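Local coordinates for DUF2520 domain-containing protein (Thermotoga maritima, PDB 2I76), which is of unknown function but binds NADPH and is probably a dehydrogenase, at residues A[94-108]-A[124-138]. Sequence-based numbering, arbitrary orientation.
Sequences SEIFKKSGRASIHPN and IVFGLEGDERGLPIV. With NDP (NADPH dihydro-nicotinamide-adenine-dinucleotide phosphate), chain C.
Ile105 lies beside Leu128 across antiparallel strands 102-107 and 126-128, its CG1 3.5 Å from Leu128 CD2. CG1, anti to the backbone N (chi1 -179°), also comes within 3.7 Å of Phe126 CD2; a branched aliphatic suits this face, covered by helix 135-145. Next door, Gly127 and His106 form a hydrogen-bonded pair, Gly127 N reaching His106 O at 2.7 Å. Glu129, bent at chi2 (-85°), carries its carboxylate to the 3-10 segment 94-97. There OE2 accepts from Ser94 N at 3.1 Å on its syn lone pair and from the Ser93 hydroxyl; OE1 takes the Ser94 hydroxyl and is bonded to that of Ser154. A glutamine in its place gives up one carboxylate oxygen for an NH2, which, at the OE2 site, would probably leave the Ser94 amide without its acceptor. Asp131 CB packs 3.8 Å from Arg102 CG, the side chains crossing at about a right angle, with carboxylate and guanidinium planes 70° apart and the charges beyond salt-bridge distance. Its short carboxylate suits an Asx turn, OD1 accepting from Arg133 N. In this Rossmann-like sheet, apolar packing and paired backbones are likely to hold the strand whose His106 and Pro107 line the nicotinamide, while a buried carboxylate ties in the preceding turn.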
loop_
_atom_site.group_PDB
_atom_site.type_symbol
_atom_site.label_atom_id
_atom_site.label_comp_id
_atom_site.label_asym_id
_atom_site.label_seq_id
_atom_site.Cartn_x
_atom_site.Cartn_y
_atom_site.Cartn_z
ATOM N N SER A 94 10.820 -23.176 -11.613
ATOM C CA SER A 94 12.011 -24.020 -11.611
ATOM C C SER A 94 11.954 -24.908 -12.856
ATOM O O SER A 94 12.943 -25.055 -13.580
ATOM C CB SER A 94 12.011 -24.918 -10.383
ATOM O OG SER A 94 10.885 -25.791 -10.409
ATOM N N GLU A 95 10.780 -25.505 -13.080
ATOM C CA GLU A 95 10.530 -26.383 -14.214
ATOM C C GLU A 95 11.073 -25.880 -15.539
ATOM O O GLU A 95 11.214 -26.652 -16.483
ATOM C CB GLU A 95 9.032 -26.625 -14.373
ATOM C CG GLU A 95 8.501 -27.800 -13.581
ATOM C CD GLU A 95 7.016 -28.009 -13.801
ATOM O OE1 GLU A 95 6.588 -27.974 -14.976
ATOM O OE2 GLU A 95 6.282 -28.212 -12.808
ATOM N N ILE A 96 11.365 -24.591 -15.632
ATOM C CA ILE A 96 11.882 -24.071 -16.883
ATOM C C ILE A 96 13.244 -24.711 -17.172
ATOM O O ILE A 96 13.743 -24.648 -18.294
ATOM C CB ILE A 96 12.012 -22.526 -16.838
ATOM C CG1 ILE A 96 12.359 -21.993 -18.231
ATOM C CG2 ILE A 96 13.064 -22.112 -15.823
ATOM C CD1 ILE A 96 12.478 -20.472 -18.313
ATOM N N PHE A 97 13.814 -25.353 -16.152
ATOM C CA PHE A 97 15.126 -26.008 -16.237
ATOM C C PHE A 97 15.078 -27.405 -16.845
ATOM O O PHE A 97 16.088 -27.910 -17.332
ATOM C CB PHE A 97 15.766 -26.099 -14.838
ATOM C CG PHE A 97 16.441 -24.832 -14.380
ATOM C CD1 PHE A 97 16.447 -24.480 -13.034
ATOM C CD2 PHE A 97 17.104 -24.013 -15.277
ATOM C CE1 PHE A 97 17.107 -23.328 -12.586
ATOM C CE2 PHE A 97 17.765 -22.860 -14.836
ATOM C CZ PHE A 97 17.764 -22.522 -13.485
ATOM N N LYS A 98 13.910 -28.032 -16.805
ATOM C CA LYS A 98 13.748 -29.379 -17.349
ATOM C C LYS A 98 14.941 -30.290 -17.019
ATOM O O LYS A 98 15.685 -30.710 -17.908
ATOM C CB LYS A 98 13.545 -29.306 -18.865
ATOM C CG LYS A 98 12.268 -28.612 -19.282
ATOM C CD LYS A 98 11.059 -29.502 -19.081
ATOM C CE LYS A 98 9.771 -28.783 -19.506
ATOM N NZ LYS A 98 8.623 -29.712 -19.804
ATOM N N LYS A 99 15.114 -30.569 -15.731
ATOM C CA LYS A 99 16.177 -31.430 -15.236
ATOM C C LYS A 99 15.684 -32.098 -13.941
ATOM O O LYS A 99 14.710 -31.655 -13.333
ATOM C CB LYS A 99 17.440 -30.616 -14.956
ATOM C CG LYS A 99 18.637 -31.473 -14.550
ATOM C CD LYS A 99 19.466 -30.821 -13.448
ATOM C CE LYS A 99 20.710 -31.648 -13.150
ATOM N NZ LYS A 99 21.656 -31.696 -14.307
ATOM N N SER A 100 16.363 -33.151 -13.504
ATOM C CA SER A 100 15.937 -33.865 -12.312
ATOM C C SER A 100 16.105 -33.167 -10.971
ATOM O O SER A 100 15.356 -33.454 -10.044
ATOM C CB SER A 100 16.622 -35.226 -12.238
ATOM O OG SER A 100 16.202 -35.925 -11.075
ATOM N N GLY A 101 17.078 -32.273 -10.836
ATOM C CA GLY A 101 17.243 -31.604 -9.552
ATOM C C GLY A 101 17.082 -30.107 -9.685
ATOM O O GLY A 101 18.067 -29.401 -9.889
ATOM N N ARG A 102 15.852 -29.612 -9.562
ATOM C CA ARG A 102 15.606 -28.180 -9.714
ATOM C C ARG A 102 14.877 -27.516 -8.551
ATOM O O ARG A 102 14.430 -28.179 -7.619
ATOM C CB ARG A 102 14.839 -27.927 -11.016
ATOM C CG ARG A 102 13.657 -28.846 -11.211
ATOM C CD ARG A 102 13.045 -28.672 -12.588
ATOM N NE ARG A 102 12.095 -29.736 -12.894
ATOM C CZ ARG A 102 10.992 -29.983 -12.192
ATOM N NH1 ARG A 102 10.685 -29.236 -11.131
ATOM N NH2 ARG A 102 10.204 -30.993 -12.552
ATOM N N ALA A 103 14.781 -26.192 -8.612
ATOM C CA ALA A 103 14.110 -25.420 -7.575
ATOM C C ALA A 103 13.992 -23.944 -7.952
ATOM O O ALA A 103 14.545 -23.499 -8.957
ATOM C CB ALA A 103 14.846 -25.566 -6.240
ATOM N N SER A 104 13.269 -23.197 -7.124
ATOM C CA SER A 104 13.039 -21.779 -7.352
ATOM C C SER A 104 12.854 -21.042 -6.021
ATOM O O SER A 104 11.939 -21.368 -5.262
ATOM C CB SER A 104 11.785 -21.622 -8.232
ATOM O OG SER A 104 11.446 -20.263 -8.453
ATOM N N ILE A 105 13.729 -20.081 -5.721
ATOM C CA ILE A 105 13.596 -19.303 -4.478
ATOM C C ILE A 105 13.414 -17.813 -4.774
ATOM O O ILE A 105 14.290 -17.159 -5.363
ATOM C CB ILE A 105 14.791 -19.496 -3.484
ATOM C CG1 ILE A 105 14.519 -18.657 -2.226
ATOM C CG2 ILE A 105 16.115 -19.128 -4.136
ATOM C CD1 ILE A 105 15.195 -19.143 -0.956
ATOM N N HIS A 106 12.266 -17.290 -4.348
ATOM C CA HIS A 106 11.920 -15.904 -4.615
ATOM C C HIS A 106 11.666 -14.998 -3.420
ATOM O O HIS A 106 10.639 -15.121 -2.739
ATOM C CB HIS A 106 10.704 -15.848 -5.550
ATOM C CG HIS A 106 10.293 -14.453 -5.903
ATOM N ND1 HIS A 106 9.356 -13.746 -5.178
ATOM C CD2 HIS A 106 10.761 -13.603 -6.847
ATOM C CE1 HIS A 106 9.267 -12.519 -5.659
ATOM N NE2 HIS A 106 10.109 -12.405 -6.671
ATOM N N PRO A 107 12.595 -14.056 -3.168
ATOM C CA PRO A 107 12.521 -13.092 -2.068
ATOM C C PRO A 107 11.642 -11.893 -2.442
ATOM O O PRO A 107 11.942 -11.173 -3.407
ATOM C CB PRO A 107 13.980 -12.695 -1.873
ATOM C CG PRO A 107 14.483 -12.681 -3.264
ATOM C CD PRO A 107 13.900 -13.956 -3.845
ATOM N N ASN A 108 10.556 -11.684 -1.697
ATOM C CA ASN A 108 9.677 -10.556 -1.992
ATOM C C ASN A 108 10.308 -9.330 -1.370
ATOM O O ASN A 108 10.064 -9.005 -0.213
ATOM C CB ASN A 108 8.265 -10.781 -1.426
ATOM C CG ASN A 108 7.531 -11.927 -2.109
ATOM O OD1 ASN A 108 7.774 -13.097 -1.829
ATOM N ND2 ASN A 108 6.632 -11.585 -3.016
ATOM N N ILE A 124 11.707 -11.092 5.140
ATOM C CA ILE A 124 11.577 -11.328 3.713
ATOM C C ILE A 124 10.896 -12.666 3.539
ATOM O O ILE A 124 11.522 -13.712 3.683
ATOM C CB ILE A 124 12.945 -11.393 3.013
ATOM C CG1 ILE A 124 13.619 -10.029 3.060
ATOM C CG2 ILE A 124 12.776 -11.814 1.565
ATOM C CD1 ILE A 124 14.988 -10.019 2.407
ATOM N N VAL A 125 9.604 -12.638 3.249
ATOM C CA VAL A 125 8.872 -13.872 3.037
ATOM C C VAL A 125 9.302 -14.424 1.684
ATOM O O VAL A 125 9.258 -13.715 0.669
ATOM C CB VAL A 125 7.355 -13.623 3.021
ATOM C CG1 VAL A 125 6.619 -14.912 2.693
ATOM C CG2 VAL A 125 6.907 -13.074 4.360
ATOM N N PHE A 126 9.729 -15.683 1.671
ATOM C CA PHE A 126 10.170 -16.317 0.433
ATOM C C PHE A 126 9.140 -17.179 -0.273
ATOM O O PHE A 126 8.355 -17.897 0.347
ATOM C CB PHE A 126 11.410 -17.178 0.664
ATOM C CG PHE A 126 12.649 -16.394 0.954
ATOM C CD1 PHE A 126 13.090 -16.232 2.262
ATOM C CD2 PHE A 126 13.382 -15.829 -0.078
ATOM C CE1 PHE A 126 14.249 -15.521 2.540
ATOM C CE2 PHE A 126 14.540 -15.117 0.184
ATOM C CZ PHE A 126 14.977 -14.961 1.498
ATOM N N GLY A 127 9.160 -17.097 -1.595
ATOM C CA GLY A 127 8.271 -17.906 -2.394
ATOM C C GLY A 127 9.144 -18.997 -2.976
ATOM O O GLY A 127 9.903 -18.762 -3.920
ATOM N N LEU A 128 9.064 -20.185 -2.395
ATOM C CA LEU A 128 9.863 -21.297 -2.876
ATOM C C LEU A 128 8.970 -22.173 -3.739
ATOM O O LEU A 128 7.747 -22.045 -3.715
ATOM C CB LEU A 128 10.427 -22.101 -1.700
ATOM C CG LEU A 128 10.844 -21.285 -0.473
ATOM C CD1 LEU A 128 11.629 -22.159 0.478
ATOM C CD2 LEU A 128 11.677 -20.098 -0.902
ATOM N N GLU A 129 9.598 -23.064 -4.492
ATOM C CA GLU A 129 8.908 -23.971 -5.399
ATOM C C GLU A 129 10.043 -24.716 -6.101
ATOM O O GLU A 129 10.745 -24.156 -6.947
ATOM C CB GLU A 129 8.054 -23.148 -6.382
ATOM C CG GLU A 129 7.476 -23.880 -7.578
ATOM C CD GLU A 129 8.449 -23.949 -8.746
ATOM O OE1 GLU A 129 8.986 -25.048 -9.009
ATOM O OE2 GLU A 129 8.688 -22.907 -9.394
ATOM N N GLY A 130 10.252 -25.968 -5.714
ATOM C CA GLY A 130 11.322 -26.735 -6.315
ATOM C C GLY A 130 11.017 -28.189 -6.600
ATOM O O GLY A 130 9.883 -28.673 -6.466
ATOM N N ASP A 131 12.075 -28.881 -7.005
ATOM C CA ASP A 131 12.042 -30.303 -7.334
ATOM C C ASP A 131 11.708 -31.107 -6.087
ATOM O O ASP A 131 11.529 -30.539 -5.013
ATOM C CB ASP A 131 13.414 -30.706 -7.888
ATOM C CG ASP A 131 13.484 -32.150 -8.272
ATOM O OD1 ASP A 131 13.727 -32.999 -7.391
ATOM O OD2 ASP A 131 13.287 -32.441 -9.465
ATOM N N GLU A 132 11.616 -32.418 -6.212
ATOM C CA GLU A 132 11.331 -33.232 -5.051
ATOM C C GLU A 132 12.532 -33.069 -4.121
ATOM O O GLU A 132 12.396 -32.721 -2.956
ATOM C CB GLU A 132 11.173 -34.717 -5.478
ATOM N N ARG A 133 13.716 -33.315 -4.668
ATOM C CA ARG A 133 14.971 -33.211 -3.920
ATOM C C ARG A 133 15.616 -31.833 -4.048
ATOM O O ARG A 133 16.612 -31.539 -3.387
ATOM C CB ARG A 133 15.962 -34.295 -4.379
ATOM C CG ARG A 133 16.392 -34.208 -5.850
ATOM C CD ARG A 133 17.028 -35.529 -6.292
ATOM N NE ARG A 133 17.647 -35.458 -7.616
ATOM C CZ ARG A 133 18.868 -34.979 -7.861
ATOM N NH1 ARG A 133 19.633 -34.524 -6.870
ATOM N NH2 ARG A 133 19.320 -34.944 -9.108
ATOM N N GLY A 134 15.052 -30.999 -4.918
ATOM C CA GLY A 134 15.575 -29.654 -5.101
ATOM C C GLY A 134 14.906 -28.674 -4.145
ATOM O O GLY A 134 15.445 -27.610 -3.835
ATOM N N LEU A 135 13.722 -29.050 -3.665
ATOM C CA LEU A 135 12.957 -28.215 -2.754
ATOM C C LEU A 135 13.609 -28.061 -1.393
ATOM O O LEU A 135 13.775 -26.947 -0.905
ATOM C CB LEU A 135 11.550 -28.767 -2.563
ATOM C CG LEU A 135 10.749 -27.921 -1.577
ATOM C CD1 LEU A 135 10.413 -26.589 -2.236
ATOM C CD2 LEU A 135 9.495 -28.654 -1.161
ATOM N N PRO A 136 13.979 -29.176 -0.747
ATOM C CA PRO A 136 14.608 -29.020 0.569
ATOM C C PRO A 136 15.894 -28.166 0.577
ATOM O O PRO A 136 16.304 -27.665 1.628
ATOM C CB PRO A 136 14.837 -30.470 1.016
ATOM C CG PRO A 136 14.987 -31.210 -0.277
ATOM C CD PRO A 136 13.908 -30.597 -1.132
ATOM N N ILE A 137 16.513 -27.985 -0.588
ATOM C CA ILE A 137 17.736 -27.192 -0.685
ATOM C C ILE A 137 17.452 -25.703 -0.542
ATOM O O ILE A 137 18.226 -24.963 0.055
ATOM C CB ILE A 137 18.443 -27.416 -2.028
ATOM C CG1 ILE A 137 18.992 -28.841 -2.093
ATOM C CG2 ILE A 137 19.564 -26.398 -2.202
ATOM C CD1 ILE A 137 19.647 -29.171 -3.417
ATOM N N VAL A 138 16.338 -25.272 -1.109
ATOM C CA VAL A 138 15.931 -23.874 -1.045
ATOM C C VAL A 138 15.123 -23.657 0.239
ATOM O O VAL A 138 15.174 -22.587 0.864
ATOM C CB VAL A 138 15.078 -23.509 -2.271
ATOM C CG1 VAL A 138 14.412 -22.195 -2.052
ATOM C CG2 VAL A 138 15.956 -23.441 -3.512
HETATM P PA NDP C . 20.493 -8.019 -12.723
HETATM O O1A NDP C . 21.022 -7.223 -11.637
HETATM O O2A NDP C . 20.113 -7.433 -14.063
HETATM O O5B NDP C . 21.527 -9.231 -12.961
HETATM C C5B NDP C . 22.822 -8.888 -13.411
HETATM C C4B NDP C . 23.536 -10.207 -13.563
HETATM O O4B NDP C . 22.834 -10.930 -14.640
HETATM C C3B NDP C . 24.934 -10.052 -13.996
HETATM O O3B NDP C . 25.731 -11.045 -13.363
HETATM C C2B NDP C . 24.929 -10.193 -15.451
HETATM O O2B NDP C . 26.133 -10.446 -16.187
HETATM C C1B NDP C . 23.818 -11.164 -15.658
HETATM N N9A NDP C . 23.274 -10.968 -17.044
HETATM C C8A NDP C . 22.512 -9.878 -17.555
HETATM N N7A NDP C . 22.225 -10.056 -18.830
HETATM C C5A NDP C . 22.785 -11.241 -19.203
HETATM C C6A NDP C . 22.834 -11.995 -20.429
HETATM N N6A NDP C . 22.243 -11.516 -21.538
HETATM N N1A NDP C . 23.507 -13.205 -20.465
HETATM C C2A NDP C . 24.113 -13.697 -19.330
HETATM N N3A NDP C . 24.118 -13.062 -18.124
HETATM C C4A NDP C . 23.425 -11.832 -18.122
HETATM O O3 NDP C . 19.310 -8.890 -12.218
HETATM P PN NDP C . 17.772 -9.068 -11.650
HETATM O O1N NDP C . 17.200 -8.423 -12.836
HETATM O O2N NDP C . 17.939 -8.334 -10.351
HETATM O O5D NDP C . 17.155 -10.489 -11.320
HETATM C C5D NDP C . 17.883 -11.731 -11.532
HETATM C C4D NDP C . 16.933 -12.875 -11.066
HETATM O O4D NDP C . 16.533 -12.615 -9.715
HETATM C C3D NDP C . 15.639 -12.982 -11.877
HETATM O O3D NDP C . 15.359 -14.368 -12.093
HETATM C C2D NDP C . 14.600 -12.243 -11.049
HETATM O O2D NDP C . 13.284 -12.662 -11.379
HETATM C C1D NDP C . 15.100 -12.577 -9.595
HETATM N N1N NDP C . 14.704 -11.551 -8.548
HETATM C C2N NDP C . 15.170 -10.182 -8.657
HETATM C C3N NDP C . 14.731 -9.257 -7.592
HETATM C C7N NDP C . 15.149 -7.844 -7.612
HETATM O O7N NDP C . 14.782 -7.002 -6.745
HETATM N N7N NDP C . 15.968 -7.381 -8.600
HETATM C C4N NDP C . 13.894 -9.757 -6.553
HETATM C C5N NDP C . 13.463 -11.066 -6.474
HETATM C C6N NDP C . 13.863 -11.968 -7.469
HETATM P P2B NDP C . 27.551 -10.609 -15.600
HETATM O O1X NDP C . 28.342 -10.808 -16.819
HETATM O O2X NDP C . 27.590 -11.797 -14.713
HETATM O O3X NDP C . 27.971 -9.353 -14.847
#